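Local structure of LbaCas13a H328A (C2c2) (Lachnospiraceae bacterium NK4A179, 5WLH) at residues Lys659-Asp663 with Asn861-Val865; Ile727-Phe732 with Ala853-Ile858; Val738-Phe742 with Pro801-Leu805; Met921-His926 with Val963-Asp968. The protein binds a precursor CRISPR RNA as its guide and, as an RNA-targeting Cas13a nuclease, probably processes it and cleaves RNA, with preference for adenines. One frame throughout, in Å; residues are numbered along the deposited sequence.

Interaction 1 of 4, residues Lys659-Asp663 with Asn861-Val865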
# COMPACT_ATOMS: atom_id res chain seq x y z
N LYS A 659 -10.20 32.26 25.46
CA LYS A 659 -10.76 32.66 24.18
C LYS A 659 -10.35 31.68 23.09
O LYS A 659 -11.18 31.23 22.29
CB LYS A 659 -10.33 34.08 23.82
CG LYS A 659 -10.82 34.54 22.47
CD LYS A 659 -9.71 34.48 21.44
CE LYS A 659 -9.99 35.37 20.24
NZ LYS A 659 -11.15 34.90 19.43
N LEU A 660 -9.05 31.36 23.03
CA LEU A 660 -8.55 30.40 22.05
C LEU A 660 -9.21 29.03 22.24
O LEU A 660 -9.67 28.42 21.27
CB LEU A 660 -7.03 30.29 22.16
CG LEU A 660 -6.32 29.32 21.20
CD1 LEU A 660 -6.67 29.65 19.76
CD2 LEU A 660 -4.82 29.40 21.38
N LEU A 661 -9.25 28.54 23.48
CA LEU A 661 -9.84 27.24 23.77
C LEU A 661 -11.26 27.14 23.24
O LEU A 661 -11.64 26.14 22.60
CB LEU A 661 -9.83 26.98 25.28
CG LEU A 661 -8.53 26.53 25.93
CD1 LEU A 661 -8.63 26.71 27.43
CD2 LEU A 661 -8.19 25.08 25.54
N ILE A 662 -12.06 28.18 23.49
CA ILE A 662 -13.43 28.16 23.00
C ILE A 662 -13.45 28.17 21.48
O ILE A 662 -14.22 27.43 20.86
CB ILE A 662 -14.23 29.35 23.60
CG1 ILE A 662 -14.35 29.18 25.11
CG2 ILE A 662 -15.60 29.44 22.96
CD1 ILE A 662 -14.88 30.41 25.82
N ASP A 663 -12.60 28.99 20.86
CA ASP A 663 -12.53 29.02 19.40
C ASP A 663 -12.19 27.65 18.83
O ASP A 663 -12.79 27.22 17.84
CB ASP A 663 -11.47 30.01 18.94
CG ASP A 663 -11.89 31.46 19.13
OD1 ASP A 663 -13.06 31.72 19.48
OD2 ASP A 663 -11.01 32.32 18.93
N ASN A 861 -5.56 37.35 14.14
CA ASN A 861 -6.61 36.81 14.99
C ASN A 861 -6.16 36.46 16.40
O ASN A 861 -7.00 36.42 17.31
CB ASN A 861 -7.22 35.56 14.36
CG ASN A 861 -7.90 35.85 13.04
OD1 ASN A 861 -9.09 36.14 13.01
ND2 ASN A 861 -7.14 35.77 11.96
N TYR A 862 -4.87 36.19 16.60
CA TYR A 862 -4.35 35.73 17.88
C TYR A 862 -3.12 36.54 18.25
O TYR A 862 -2.08 36.00 18.64
CB TYR A 862 -4.08 34.23 17.82
CG TYR A 862 -5.37 33.47 17.66
CD1 TYR A 862 -6.34 33.50 18.66
CD2 TYR A 862 -5.66 32.78 16.49
CE1 TYR A 862 -7.54 32.84 18.52
CE2 TYR A 862 -6.87 32.10 16.34
CZ TYR A 862 -7.80 32.13 17.35
OH TYR A 862 -8.99 31.47 17.22
N ALA A 863 -3.27 37.86 18.15
CA ALA A 863 -2.14 38.77 18.34
C ALA A 863 -1.52 38.61 19.72
O ALA A 863 -0.33 38.88 19.89
CB ALA A 863 -2.59 40.22 18.12
N PHE A 864 -2.30 38.17 20.72
CA PHE A 864 -1.73 37.99 22.05
C PHE A 864 -0.58 37.00 22.03
O PHE A 864 0.30 37.07 22.90
CB PHE A 864 -2.80 37.57 23.06
CG PHE A 864 -3.26 36.14 22.94
CD1 PHE A 864 -2.53 35.10 23.52
CD2 PHE A 864 -4.45 35.83 22.30
CE1 PHE A 864 -2.96 33.78 23.43
CE2 PHE A 864 -4.88 34.51 22.21
CZ PHE A 864 -4.14 33.49 22.78
N VAL A 865 -0.54 36.11 21.03
CA VAL A 865 0.55 35.16 20.89
C VAL A 865 1.89 35.87 20.75
O VAL A 865 2.91 35.38 21.25
CB VAL A 865 0.26 34.23 19.68
CG1 VAL A 865 1.50 33.46 19.28
CG2 VAL A 865 -0.90 33.30 19.99
O HOH W 1 -10.10 35.78 17.05

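Interaction 2 of 4, residues Ile727-Phe732 with Ala853-Ile858. With nucleotides of chain B.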
# COMPACT_ATOMS: atom_id res chain seq x y z
N ILE A 727 -4.11 25.38 16.56
CA ILE A 727 -4.72 26.45 15.77
C ILE A 727 -4.76 26.07 14.30
O ILE A 727 -5.76 26.32 13.60
CB ILE A 727 -3.95 27.76 15.96
CG1 ILE A 727 -4.08 28.22 17.42
CG2 ILE A 727 -4.45 28.79 14.96
CD1 ILE A 727 -3.24 29.45 17.72
N TYR A 728 -3.68 25.47 13.80
CA TYR A 728 -3.59 25.10 12.40
C TYR A 728 -4.78 24.25 12.00
O TYR A 728 -5.49 24.55 11.04
CB TYR A 728 -2.27 24.35 12.16
CG TYR A 728 -2.00 23.94 10.73
CD1 TYR A 728 -1.48 24.85 9.83
CD2 TYR A 728 -2.24 22.64 10.30
CE1 TYR A 728 -1.22 24.48 8.53
CE2 TYR A 728 -1.98 22.27 9.00
CZ TYR A 728 -1.47 23.18 8.12
OH TYR A 728 -1.21 22.81 6.84
N TYR A 729 -5.05 23.21 12.79
CA TYR A 729 -6.09 22.28 12.38
C TYR A 729 -7.49 22.79 12.71
O TYR A 729 -8.41 22.62 11.90
CB TYR A 729 -5.85 20.91 13.03
CG TYR A 729 -4.62 20.22 12.48
CD1 TYR A 729 -4.56 19.82 11.15
CD2 TYR A 729 -3.52 19.98 13.30
CE1 TYR A 729 -3.43 19.20 10.63
CE2 TYR A 729 -2.40 19.35 12.80
CZ TYR A 729 -2.37 18.96 11.47
OH TYR A 729 -1.24 18.35 10.98
N ASN A 730 -7.65 23.44 13.85
CA ASN A 730 -8.99 23.69 14.38
C ASN A 730 -9.53 25.09 14.10
O ASN A 730 -10.72 25.34 14.34
CB ASN A 730 -8.99 23.43 15.89
CG ASN A 730 -8.72 21.97 16.21
OD1 ASN A 730 -9.60 21.13 16.07
ND2 ASN A 730 -7.50 21.66 16.63
N ALA A 731 -8.71 25.99 13.56
CA ALA A 731 -9.18 27.33 13.23
C ALA A 731 -8.67 27.79 11.87
O ALA A 731 -9.42 28.35 11.07
CB ALA A 731 -8.72 28.32 14.32
N PHE A 732 -7.38 27.55 11.61
CA PHE A 732 -6.73 28.15 10.45
C PHE A 732 -7.25 27.56 9.15
O PHE A 732 -7.63 28.30 8.23
CB PHE A 732 -5.22 27.95 10.58
CG PHE A 732 -4.45 28.17 9.31
CD1 PHE A 732 -4.25 29.45 8.80
CD2 PHE A 732 -3.88 27.09 8.65
CE1 PHE A 732 -3.52 29.64 7.64
CE2 PHE A 732 -3.14 27.28 7.49
CZ PHE A 732 -2.97 28.56 6.99
N ALA A 853 0.48 32.14 5.08
CA ALA A 853 -0.91 32.39 5.43
C ALA A 853 -1.16 32.17 6.92
O ALA A 853 -1.94 32.91 7.53
CB ALA A 853 -1.83 31.49 4.59
N PHE A 854 -0.51 31.16 7.51
CA PHE A 854 -0.72 30.88 8.93
C PHE A 854 -0.15 32.01 9.79
O PHE A 854 -0.78 32.45 10.75
CB PHE A 854 -0.08 29.55 9.32
CG PHE A 854 -0.31 29.16 10.75
CD1 PHE A 854 -1.45 28.46 11.12
CD2 PHE A 854 0.61 29.51 11.74
CE1 PHE A 854 -1.65 28.10 12.44
CE2 PHE A 854 0.42 29.16 13.06
CZ PHE A 854 -0.73 28.44 13.42
N LEU A 855 1.06 32.45 9.47
CA LEU A 855 1.66 33.53 10.25
C LEU A 855 0.78 34.77 10.21
O LEU A 855 0.58 35.43 11.24
CB LEU A 855 3.07 33.84 9.74
CG LEU A 855 4.06 32.68 9.91
CD1 LEU A 855 5.34 32.91 9.11
CD2 LEU A 855 4.37 32.41 11.37
N GLU A 856 0.22 35.09 9.04
CA GLU A 856 -0.66 36.25 8.94
C GLU A 856 -1.95 36.03 9.72
O GLU A 856 -2.47 36.96 10.36
CB GLU A 856 -0.95 36.57 7.47
CG GLU A 856 -2.01 37.63 7.26
CD GLU A 856 -2.14 38.05 5.80
OE1 GLU A 856 -1.70 39.18 5.48
OE2 GLU A 856 -2.68 37.27 4.99
N PHE A 857 -2.48 34.80 9.68
CA PHE A 857 -3.67 34.45 10.47
C PHE A 857 -3.44 34.68 11.95
O PHE A 857 -4.32 35.18 12.66
CB PHE A 857 -4.03 32.98 10.20
CG PHE A 857 -5.21 32.48 10.99
CD1 PHE A 857 -6.50 32.86 10.66
CD2 PHE A 857 -5.02 31.60 12.04
CE1 PHE A 857 -7.58 32.38 11.36
CE2 PHE A 857 -6.11 31.11 12.76
CZ PHE A 857 -7.39 31.51 12.41
N ILE A 858 -2.27 34.28 12.45
CA ILE A 858 -1.92 34.48 13.85
C ILE A 858 -1.89 35.97 14.18
O ILE A 858 -2.51 36.44 15.15
CB ILE A 858 -0.58 33.80 14.17
CG1 ILE A 858 -0.70 32.28 14.04
CG2 ILE A 858 -0.09 34.18 15.56
CD1 ILE A 858 -1.56 31.65 15.11
P A B 34 -2.64 15.38 9.81
OP1 A B 34 -4.07 15.33 10.21
OP2 A B 34 -2.06 16.62 9.17
O5' A B 34 -1.64 14.98 10.98
C5' A B 34 -1.98 13.98 11.93
C4' A B 34 -1.23 14.16 13.23
O4' A B 34 0.15 13.73 13.07
C3' A B 34 -1.19 15.61 13.76
O3' A B 34 -1.37 15.60 15.17
C2' A B 34 0.25 16.04 13.46
O2' A B 34 0.76 17.03 14.32
C1' A B 34 1.00 14.72 13.61
N9 A B 34 2.31 14.71 12.94
C8 A B 34 2.65 14.82 11.62
N7 A B 34 3.95 14.82 11.41
C5 A B 34 4.50 14.72 12.68
C6 A B 34 5.82 14.67 13.16
N6 A B 34 6.91 14.72 12.38
N1 A B 34 6.01 14.57 14.49
C2 A B 34 4.93 14.53 15.29
N3 A B 34 3.64 14.56 14.96
C4 A B 34 3.50 14.66 13.62

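Interaction 3 of 4, residues Val738-Phe742 with Pro801-Leu805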
# COMPACT_ATOMS: atom_id res chain seq x y z
N VAL A 738 -8.58 33.21 5.46
CA VAL A 738 -7.35 32.49 5.12
C VAL A 738 -7.40 32.00 3.68
O VAL A 738 -6.43 32.12 2.93
CB VAL A 738 -7.12 31.33 6.11
CG1 VAL A 738 -6.13 30.31 5.55
CG2 VAL A 738 -6.61 31.87 7.42
N ARG A 739 -8.54 31.44 3.28
CA ARG A 739 -8.66 30.87 1.93
C ARG A 739 -8.48 31.95 0.87
O ARG A 739 -7.66 31.80 -0.05
CB ARG A 739 -10.00 30.18 1.79
CG ARG A 739 -10.28 29.59 0.43
CD ARG A 739 -11.76 29.33 0.34
NE ARG A 739 -12.18 28.96 -1.00
CZ ARG A 739 -12.62 29.81 -1.92
NH1 ARG A 739 -12.98 29.35 -3.11
NH2 ARG A 739 -12.70 31.11 -1.66
N GLU A 740 -9.23 33.05 0.98
CA GLU A 740 -9.12 34.13 -0.01
C GLU A 740 -7.71 34.69 -0.09
O GLU A 740 -7.21 34.98 -1.18
CB GLU A 740 -10.12 35.24 0.31
CG GLU A 740 -11.56 34.75 0.52
CD GLU A 740 -12.30 34.46 -0.78
OE1 GLU A 740 -11.66 34.52 -1.86
OE2 GLU A 740 -13.51 34.17 -0.73
N ARG A 741 -7.03 34.83 1.06
CA ARG A 741 -5.69 35.39 1.07
C ARG A 741 -4.65 34.39 0.58
O ARG A 741 -3.64 34.79 -0.03
CB ARG A 741 -5.32 35.87 2.47
CG ARG A 741 -5.97 37.18 2.88
CD ARG A 741 -4.93 38.14 3.43
NE ARG A 741 -3.65 38.03 2.73
CZ ARG A 741 -3.37 38.61 1.56
NH1 ARG A 741 -4.27 39.37 0.94
NH2 ARG A 741 -2.17 38.44 1.02
N PHE A 742 -4.85 33.10 0.86
CA PHE A 742 -3.98 32.09 0.28
C PHE A 742 -4.05 32.13 -1.24
O PHE A 742 -3.02 32.03 -1.92
CB PHE A 742 -4.37 30.71 0.81
CG PHE A 742 -3.68 29.56 0.12
CD1 PHE A 742 -4.17 29.03 -1.07
CD2 PHE A 742 -2.54 29.00 0.67
CE1 PHE A 742 -3.54 27.98 -1.70
CE2 PHE A 742 -1.90 27.94 0.05
CZ PHE A 742 -2.40 27.43 -1.13
N PRO A 801 -15.69 28.00 -7.57
CA PRO A 801 -15.28 29.03 -6.61
C PRO A 801 -15.44 28.61 -5.16
O PRO A 801 -14.79 29.20 -4.29
CB PRO A 801 -16.19 30.21 -6.94
CG PRO A 801 -16.66 29.95 -8.34
CD PRO A 801 -16.78 28.46 -8.43
N ASP A 802 -16.28 27.62 -4.88
CA ASP A 802 -16.58 27.22 -3.51
C ASP A 802 -15.65 26.14 -2.97
O ASP A 802 -15.91 25.63 -1.88
CB ASP A 802 -18.03 26.73 -3.42
CG ASP A 802 -19.03 27.77 -3.91
OD1 ASP A 802 -18.70 28.98 -3.87
OD2 ASP A 802 -20.14 27.37 -4.33
N TYR A 803 -14.61 25.76 -3.72
CA TYR A 803 -13.66 24.78 -3.22
C TYR A 803 -12.96 25.31 -1.99
O TYR A 803 -12.38 26.41 -2.01
CB TYR A 803 -12.62 24.43 -4.29
CG TYR A 803 -13.06 23.42 -5.33
CD1 TYR A 803 -14.07 22.50 -5.07
CD2 TYR A 803 -12.47 23.38 -6.59
CE1 TYR A 803 -14.48 21.58 -6.03
CE2 TYR A 803 -12.86 22.47 -7.56
CZ TYR A 803 -13.87 21.57 -7.27
OH TYR A 803 -14.26 20.66 -8.24
N THR A 804 -13.00 24.54 -0.91
CA THR A 804 -12.30 24.91 0.31
C THR A 804 -10.80 24.96 0.06
O THR A 804 -10.29 24.48 -0.95
CB THR A 804 -12.62 23.92 1.42
OG1 THR A 804 -12.08 22.64 1.06
CG2 THR A 804 -14.11 23.78 1.58
N LEU A 805 -10.08 25.56 1.02
CA LEU A 805 -8.62 25.52 0.97
C LEU A 805 -8.13 24.08 0.95
O LEU A 805 -7.20 23.74 0.20
CB LEU A 805 -8.03 26.26 2.16
CG LEU A 805 -6.51 26.19 2.37
CD1 LEU A 805 -5.74 26.78 1.19
CD2 LEU A 805 -6.11 26.92 3.65

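Interaction 4 of 4, residues Met921-His926 with Val963-Asp968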
# COMPACT_ATOMS: atom_id res chain seq x y z
N MET A 921 -5.96 5.30 11.88
CA MET A 921 -7.33 4.96 11.51
C MET A 921 -8.11 6.19 11.09
O MET A 921 -8.80 6.18 10.07
CB MET A 921 -8.04 4.26 12.67
CG MET A 921 -9.43 3.74 12.33
SD MET A 921 -10.09 2.94 13.81
CE MET A 921 -11.31 1.83 13.12
N LEU A 922 -7.97 7.29 11.83
CA LEU A 922 -8.63 8.53 11.45
C LEU A 922 -8.14 9.00 10.09
O LEU A 922 -8.94 9.45 9.25
CB LEU A 922 -8.39 9.59 12.51
CG LEU A 922 -9.19 10.87 12.41
CD1 LEU A 922 -10.68 10.57 12.22
CD2 LEU A 922 -8.94 11.69 13.68
N GLY A 923 -6.84 8.89 9.84
CA GLY A 923 -6.29 9.29 8.55
C GLY A 923 -6.84 8.46 7.40
O GLY A 923 -7.09 8.97 6.32
N PHE A 924 -7.06 7.15 7.64
CA PHE A 924 -7.63 6.31 6.60
C PHE A 924 -9.07 6.70 6.31
O PHE A 924 -9.53 6.65 5.16
CB PHE A 924 -7.55 4.84 7.03
CG PHE A 924 -6.18 4.22 6.83
CD1 PHE A 924 -5.53 4.36 5.62
CD2 PHE A 924 -5.57 3.51 7.85
CE1 PHE A 924 -4.26 3.79 5.44
CE2 PHE A 924 -4.31 2.94 7.67
CZ PHE A 924 -3.67 3.08 6.46
N LEU A 925 -9.82 7.05 7.35
CA LEU A 925 -11.17 7.55 7.13
C LEU A 925 -11.14 8.80 6.27
O LEU A 925 -11.93 8.94 5.33
CB LEU A 925 -11.85 7.83 8.46
CG LEU A 925 -13.29 8.31 8.28
CD1 LEU A 925 -14.14 7.13 7.86
CD2 LEU A 925 -13.81 8.91 9.60
N HIS A 926 -10.24 9.74 6.60
CA HIS A 926 -10.13 10.96 5.80
C HIS A 926 -9.79 10.65 4.35
O HIS A 926 -10.33 11.28 3.43
CB HIS A 926 -9.04 11.85 6.36
CG HIS A 926 -9.32 12.33 7.74
ND1 HIS A 926 -8.33 12.83 8.56
CD2 HIS A 926 -10.47 12.40 8.45
CE1 HIS A 926 -8.86 13.18 9.72
NE2 HIS A 926 -10.15 12.94 9.68
N VAL A 963 -18.54 9.24 12.53
CA VAL A 963 -17.45 8.29 12.69
C VAL A 963 -16.17 9.02 12.99
O VAL A 963 -15.40 8.63 13.88
CB VAL A 963 -17.30 7.42 11.43
CG1 VAL A 963 -16.15 6.43 11.64
CG2 VAL A 963 -18.59 6.67 11.18
N ASP A 964 -15.92 10.09 12.22
CA ASP A 964 -14.76 10.93 12.42
C ASP A 964 -14.68 11.42 13.86
O ASP A 964 -13.65 11.26 14.52
CB ASP A 964 -14.79 12.09 11.44
CG ASP A 964 -13.48 12.85 11.38
OD1 ASP A 964 -13.17 13.57 12.35
OD2 ASP A 964 -12.74 12.70 10.38
N ALA A 965 -15.77 12.00 14.36
CA ALA A 965 -15.76 12.55 15.71
C ALA A 965 -15.51 11.46 16.74
O ALA A 965 -14.83 11.69 17.74
CB ALA A 965 -17.09 13.25 15.99
N VAL A 966 -16.06 10.27 16.51
CA VAL A 966 -15.86 9.18 17.46
C VAL A 966 -14.40 8.76 17.47
O VAL A 966 -13.79 8.60 18.54
CB VAL A 966 -16.77 8.00 17.10
CG1 VAL A 966 -16.34 6.80 17.88
CG2 VAL A 966 -18.24 8.34 17.41
N ILE A 967 -13.83 8.52 16.29
CA ILE A 967 -12.43 8.11 16.25
C ILE A 967 -11.54 9.19 16.84
O ILE A 967 -10.61 8.90 17.60
CB ILE A 967 -11.99 7.75 14.83
CG1 ILE A 967 -12.85 6.63 14.26
CG2 ILE A 967 -10.51 7.31 14.84
CD1 ILE A 967 -12.43 6.22 12.85
N ASP A 968 -11.82 10.45 16.50
CA ASP A 968 -11.06 11.57 17.03
C ASP A 968 -11.12 11.60 18.56
O ASP A 968 -10.11 11.88 19.22
CB ASP A 968 -11.58 12.88 16.44
CG ASP A 968 -10.93 14.11 17.07
OD1 ASP A 968 -9.85 14.51 16.60
OD2 ASP A 968 -11.51 14.66 18.04
O HOH W 2 -10.94 14.71 11.91

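Interaction 1 of 4, residues Lys659-Asp663 with Asn861-Val865
Tyr862 buries more surface here than any other residue of the two segments. It is the first residue to leave helical geometry at the end of helix 843-861, and its ring reaches across to helix 654-665. Leu660 supplies the apolar partner: its CD1 sits over a face of the Tyr862 ring, 3.9 Å from the centroid in a CH-pi contact and 3.5 Å from Tyr862 CE1. The phenol tip is held by polarity instead, since Tyr862 OH donates a 2.8 Å hydrogen bond to Asp663 OD2. Asp663 OD2 also forms a 2.6 Å salt bridge with Lys659 NZ, one helical turn back, and a water joins Lys659 NZ (2.7 Å) to Asn861 O (3.2 Å). Phe864 adds a looser touch, offering its ring edge to Leu660, with CZ 4.4 Å from Leu660 CB. Leu660 also packs on Met723 and Ile727 of helix 709-732. This is helix-to-loop packing, where Asp663, paired with Lys659 in an i, i+4 salt bridge, accepts the hydroxyl of the tyrosine that follows a helix end.

Interaction 2 of 4, residues Ile727-Phe732 with Ala853-Ile858
This is a buried helix-helix crossing built round an aromatic cluster: the C-terminal end of helix 709-732 packs on helix 843-861 inside the helical region that also holds interactions 1 and 3. The short axes pass 11.6 Å apart at 67°, a wide separation filled by large side chains, and no hydrogen bond links the segments. Phe732 is central. The edge of Phe854 points at its face, a T-shaped pair with centroids 5.1 Å apart and planes at 77°, while the edge of Phe732 turns toward the face of Phe857 in an offset edge-to-face pair, centroids 5.7 Å apart. A pi-type turn closes the first helix here, with Phe732 N hydrogen-bonded to Ile727 O at 2.8 Å. Ile727 extends the apolar surface: CG2 lies 3.6 Å from Phe857 CE2, and CD1 is 3.8 Å from Ile858 CD1. Ala731 CB fits at the edge of the Phe857 ring, 3.9 Å from CZ. The CA-to-CB bond of Tyr729 points away from this packing, and its ring carries Arg671 in a cation-pi contact. At its tip, Tyr729 OH donates a 2.6 Å hydrogen bond to phosphate oxygen OP2 of A34 of chain B, the pre-crRNA.

Interaction 3 of 4, residues Val738-Phe742 with Pro801-Leu805
Residues Val738-Phe742 form part of helix 736-745, and Pro801-Leu805 run as an irregular loop into helix 805-813. The backbones come closest at Arg739 and Leu805, with CA atoms 5.4 Å apart. Thr804 is the N-cap of that second helix. Its side chain caps a backbone N further on, while Gln807 OE1 accepts a bond from Thr804 N, a reciprocal pattern consistent with a capping box. The apolar half of the contact belongs to Leu805, whose CD2 is 3.9 Å from Val738 CG1 and whose CD1 lies over a face of Phe742, 3.6 Å from the ring centroid and 15° off the normal. Behind them Phe742 rests on Leu846 and Leu805 on Leu850, both of helix 843-861. Arg739 makes the polar half. Its extended chain carries the guanidinium edge-on to the loop, while NH2 forms a 3.3 Å salt bridge with Glu740 OE2 on its own helix. The best-defined bond to the loop runs from Arg739 NE to the carbonyl oxygen of Tyr803, 2.8 Å long with an N-H...O angle of 164°.

Interaction 4 of 4, residues Met921-His926 with Val963-Asp968
Four side chains of helix 921-926 and four of helix 963-968 meet in this buried contact, and their rotamers set which atoms meet. Leu922 and Leu925 both adopt tp. From a CA-to-CB bond that leaves sideways, Leu922 brings its methyls to the partner: CD1 is 3.5 Å from Asp964 OD2 and CD2 is 4.0 Å from Asp968 CB. Leu925 starts toward the other helix and sets CD2 4.0 Å from Val963 CG1 and 3.6 Å from the backbone N of Asp964. Ile967, in mt, packs against Leu922 and Met921, with CG2 3.9 Å from Leu922 CB and CD1 3.9 Å from CG of the fully extended Met921. At the polar margin, His926 in chi1 m and Asp964 in chi1 t swing toward each other. His926 NE2 donates a weak 2.7 Å hydrogen bond to Asp964 OD2, and a water 3.0 Å from His926 NE2 donates to Asp964 OD1 at 2.5 Å. Asp968 turns instead to a salt bridge with Lys972 on its own helix. With short axes 9.8 Å apart and 164° between their directions, this is an antiparallel helix pair with apolar packing along its interface and a weak histidine-aspartate hydrogen bond at its margin.

Overall arrangement
Along the chain, interaction 3 is nested in the loop closed by interaction 2, which is nested in that of interaction 1; interaction 4 follows in series. Interactions 1 and 2, with centres 10 Å apart, share one core: Leu660 CD1 packs 3.8 Å from Ile727 CG1, and Tyr862 CE2 3.8 Å from Phe857 CE2. Interaction 3, 13 Å from interaction 2 between centres, joins it through a 2.6 Å salt bridge, Arg741 NE to Glu856 OE2. Interaction 4 stands apart, its centre 22 Å from that of interaction 2. Guide RNA touches interaction 2, passes about 5 Å from the nearest atom of interaction 4, and stays about 12 Å from those of interactions 1 and 3. Arg671 contacts both Tyr729 and His926.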